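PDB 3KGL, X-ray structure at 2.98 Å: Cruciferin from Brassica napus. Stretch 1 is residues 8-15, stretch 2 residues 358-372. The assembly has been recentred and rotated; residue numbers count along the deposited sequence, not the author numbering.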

# COMPACT_ATOMS: atom_id res chain seq x y z
N GLN A 8 16.13 -5.97 10.86
CA GLN A 8 17.43 -6.15 11.49
C GLN A 8 17.51 -7.59 11.99
O GLN A 8 17.27 -7.85 13.17
CB GLN A 8 17.62 -5.16 12.64
CG GLN A 8 19.07 -4.92 13.08
CD GLN A 8 20.00 -4.71 11.91
OE1 GLN A 8 20.32 -3.57 11.57
NE2 GLN A 8 20.43 -5.80 11.28
N LEU A 9 17.82 -8.50 11.08
CA LEU A 9 17.92 -9.93 11.35
C LEU A 9 19.36 -10.35 11.29
O LEU A 9 20.08 -10.02 10.34
CB LEU A 9 17.19 -10.73 10.27
CG LEU A 9 15.73 -11.10 10.46
CD1 LEU A 9 14.99 -10.03 11.21
CD2 LEU A 9 15.16 -11.34 9.09
N ASP A 10 19.79 -11.11 12.29
CA ASP A 10 21.18 -11.52 12.38
C ASP A 10 21.32 -13.02 12.27
O ASP A 10 22.39 -13.53 11.98
CB ASP A 10 21.80 -10.99 13.67
CG ASP A 10 22.21 -9.53 13.56
OD1 ASP A 10 23.12 -9.20 12.74
OD2 ASP A 10 21.61 -8.70 14.28
N GLN A 11 20.20 -13.71 12.46
CA GLN A 11 20.18 -15.15 12.34
C GLN A 11 18.80 -15.63 11.89
O GLN A 11 17.80 -15.31 12.52
CB GLN A 11 20.53 -15.76 13.69
CG GLN A 11 21.06 -17.17 13.64
CD GLN A 11 20.81 -17.92 14.93
OE1 GLN A 11 20.23 -17.37 15.87
NE2 GLN A 11 21.23 -19.18 14.98
N LEU A 12 18.76 -16.38 10.79
CA LEU A 12 17.53 -17.03 10.33
C LEU A 12 17.63 -18.52 10.61
O LEU A 12 18.72 -19.06 10.70
CB LEU A 12 17.29 -16.83 8.83
CG LEU A 12 17.65 -15.53 8.10
CD1 LEU A 12 17.91 -15.80 6.61
CD2 LEU A 12 16.59 -14.47 8.27
N ASN A 13 16.48 -19.18 10.72
CA ASN A 13 16.45 -20.61 11.01
C ASN A 13 15.44 -21.35 10.14
O ASN A 13 14.38 -20.83 9.84
CB ASN A 13 16.10 -20.85 12.48
CG ASN A 13 17.18 -20.36 13.43
OD1 ASN A 13 16.89 -19.73 14.44
ND2 ASN A 13 18.44 -20.67 13.11
N ALA A 14 15.78 -22.58 9.75
CA ALA A 14 14.78 -23.47 9.18
C ALA A 14 13.62 -23.62 10.17
O ALA A 14 13.81 -24.08 11.29
CB ALA A 14 15.40 -24.81 8.89
N LEU A 15 12.42 -23.23 9.74
CA LEU A 15 11.27 -23.15 10.64
C LEU A 15 10.25 -24.26 10.44
O LEU A 15 10.12 -24.82 9.35
CB LEU A 15 10.56 -21.80 10.47
CG LEU A 15 11.30 -20.51 10.84
CD1 LEU A 15 10.63 -19.32 10.17
CD2 LEU A 15 11.33 -20.35 12.34
N GLN A 358 23.31 -21.02 2.25
CA GLN A 358 23.83 -19.85 2.92
C GLN A 358 22.99 -18.63 2.53
O GLN A 358 22.64 -18.43 1.36
CB GLN A 358 25.30 -19.65 2.57
CG GLN A 358 26.12 -20.92 2.63
CD GLN A 358 27.62 -20.66 2.61
OE1 GLN A 358 28.16 -19.97 3.48
NE2 GLN A 358 28.31 -21.23 1.63
N VAL A 359 22.66 -17.83 3.53
CA VAL A 359 21.92 -16.59 3.34
C VAL A 359 22.78 -15.48 3.94
O VAL A 359 23.21 -15.56 5.09
CB VAL A 359 20.57 -16.67 4.07
CG1 VAL A 359 19.70 -15.48 3.73
CG2 VAL A 359 19.87 -17.95 3.72
N VAL A 360 23.05 -14.44 3.15
CA VAL A 360 23.84 -13.30 3.61
C VAL A 360 23.00 -12.00 3.59
O VAL A 360 22.35 -11.70 2.59
CB VAL A 360 25.07 -13.12 2.72
CG1 VAL A 360 25.96 -12.02 3.27
CG2 VAL A 360 25.80 -14.43 2.57
N ASN A 361 23.02 -11.24 4.69
CA ASN A 361 22.25 -9.99 4.72
C ASN A 361 22.99 -8.77 4.18
O ASN A 361 23.98 -8.90 3.45
CB ASN A 361 21.62 -9.71 6.10
CG ASN A 361 22.64 -9.53 7.22
OD1 ASN A 361 22.28 -9.54 8.40
ND2 ASN A 361 23.92 -9.35 6.86
N ASP A 362 22.50 -7.59 4.53
CA ASP A 362 23.07 -6.35 4.02
C ASP A 362 24.29 -5.88 4.80
O ASP A 362 25.07 -5.04 4.33
CB ASP A 362 22.00 -5.26 3.99
CG ASP A 362 21.41 -4.98 5.36
OD1 ASP A 362 21.11 -5.96 6.09
OD2 ASP A 362 21.25 -3.77 5.70
N ASN A 363 24.46 -6.42 6.01
CA ASN A 363 25.67 -6.18 6.80
C ASN A 363 26.83 -7.04 6.32
O ASN A 363 27.96 -6.89 6.80
CB ASN A 363 25.40 -6.48 8.28
CG ASN A 363 26.48 -5.93 9.19
OD1 ASN A 363 26.89 -4.77 9.06
ND2 ASN A 363 26.92 -6.74 10.14
N GLY A 364 26.55 -7.95 5.39
CA GLY A 364 27.57 -8.81 4.83
C GLY A 364 27.78 -10.04 5.68
O GLY A 364 28.62 -10.87 5.38
N ASP A 365 26.99 -10.16 6.74
CA ASP A 365 27.08 -11.30 7.65
C ASP A 365 26.33 -12.49 7.09
O ASP A 365 25.44 -12.33 6.26
CB ASP A 365 26.50 -10.94 9.02
CG ASP A 365 27.31 -9.89 9.72
OD1 ASP A 365 28.52 -9.84 9.44
OD2 ASP A 365 26.73 -9.13 10.53
N ARG A 366 26.69 -13.67 7.57
CA ARG A 366 26.01 -14.89 7.18
C ARG A 366 24.92 -15.16 8.19
O ARG A 366 25.21 -15.42 9.35
CB ARG A 366 26.99 -16.06 7.12
CG ARG A 366 26.64 -17.08 6.07
CD ARG A 366 27.55 -18.26 6.11
NE ARG A 366 28.92 -17.92 5.82
CZ ARG A 366 29.97 -18.48 6.40
NH1 ARG A 366 29.78 -19.40 7.34
NH2 ARG A 366 31.21 -18.12 6.07
N VAL A 367 23.66 -15.09 7.77
CA VAL A 367 22.55 -15.20 8.72
C VAL A 367 21.94 -16.59 8.74
O VAL A 367 21.07 -16.87 9.56
CB VAL A 367 21.44 -14.17 8.43
CG1 VAL A 367 21.93 -12.76 8.71
CG2 VAL A 367 20.93 -14.32 7.00
N PHE A 368 22.38 -17.44 7.82
CA PHE A 368 22.04 -18.85 7.86
C PHE A 368 23.08 -19.63 7.08
O PHE A 368 23.55 -19.19 6.04
CB PHE A 368 20.64 -19.10 7.31
CG PHE A 368 20.24 -20.54 7.29
CD1 PHE A 368 19.52 -21.08 8.33
CD2 PHE A 368 20.58 -21.35 6.21
CE1 PHE A 368 19.13 -22.42 8.31
CE2 PHE A 368 20.20 -22.68 6.18
CZ PHE A 368 19.47 -23.21 7.23
N ASP A 369 23.46 -20.79 7.59
CA ASP A 369 24.49 -21.62 6.98
C ASP A 369 24.35 -23.05 7.51
O ASP A 369 24.93 -23.41 8.53
CB ASP A 369 25.87 -21.02 7.27
CG ASP A 369 27.02 -22.01 7.06
OD1 ASP A 369 26.99 -22.78 6.08
OD2 ASP A 369 27.96 -21.98 7.89
N GLY A 370 23.53 -23.84 6.82
CA GLY A 370 23.16 -25.15 7.29
C GLY A 370 22.11 -25.90 6.49
O GLY A 370 21.66 -25.49 5.40
N GLN A 371 21.70 -27.02 7.06
CA GLN A 371 20.83 -27.94 6.36
C GLN A 371 19.37 -27.53 6.47
O GLN A 371 18.94 -26.93 7.46
CB GLN A 371 21.03 -29.35 6.91
CG GLN A 371 21.08 -30.44 5.85
CD GLN A 371 22.26 -30.31 4.87
OE1 GLN A 371 23.16 -29.46 5.03
NE2 GLN A 371 22.25 -31.15 3.84
N VAL A 372 18.62 -27.85 5.43
CA VAL A 372 17.22 -27.49 5.34
C VAL A 372 16.56 -28.66 4.64
O VAL A 372 16.97 -29.06 3.55
CB VAL A 372 17.04 -26.19 4.55
CG1 VAL A 372 15.64 -26.05 4.07
CG2 VAL A 372 17.40 -25.01 5.42

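An extended segment without regular secondary structure can be held against a folded hairpin by very few polar contacts, provided that its apolar side chains find a fitting surface. Residues 8-15 and 358-372 of cruciferin, far apart in sequence, illustrate the principle. The second stretch folds back on itself: Val359 N donates to Phe368 O (3.0 Å), Val367 N to Val359 O (2.8 Å), and Asn361 N to Asp365 O (3.1 Å). Within the intervening loop, Gly364 has phi/psi of 86/2, where a CB would jam against the preceding carbonyl oxygen. At Val367 the chain turns a corner, and there the first stretch comes closest, its Gln11 CA lying 4.3 Å from Val367 CA. A hydrogen bond between the stretches forms here, from Leu12 N to Val367 O, short at 2.7 Å and nearly straight at 171°. The same carbonyl oxygen receives a CA-H...O contact from Gln11 CA at 3.4 Å.

Around this anchor the packing is mainly apolar. The CA-to-CB bond of buried Leu12 points sideways relative to the second stretch, but its m,t side chain brings CD1 to 3.4 Å from both Val359 CG1 and Val367 CG2; a long, branched residue thus reaches two valines at once. Val367 points toward the first stretch, and its CG1 also lies 3.4 Å from Asp10 O. Phe368 presents its ring edge to a carbonyl, with CD1 3.2 Å from Leu12 O. Farther along, small Ala14 points toward its partner, placing CB 4.0 Å from Val372 CG2.

Polar side chains occupy the other end. Asp10 OD1 lies 4.2 Å from Asp365 OD2, a proximity of like charges that offers no attraction; Asp365 OD2 instead accepts a very short hydrogen bond from Asn363 ND2 (2.4 Å). Altogether the contact buries 450 Å², counting both sides.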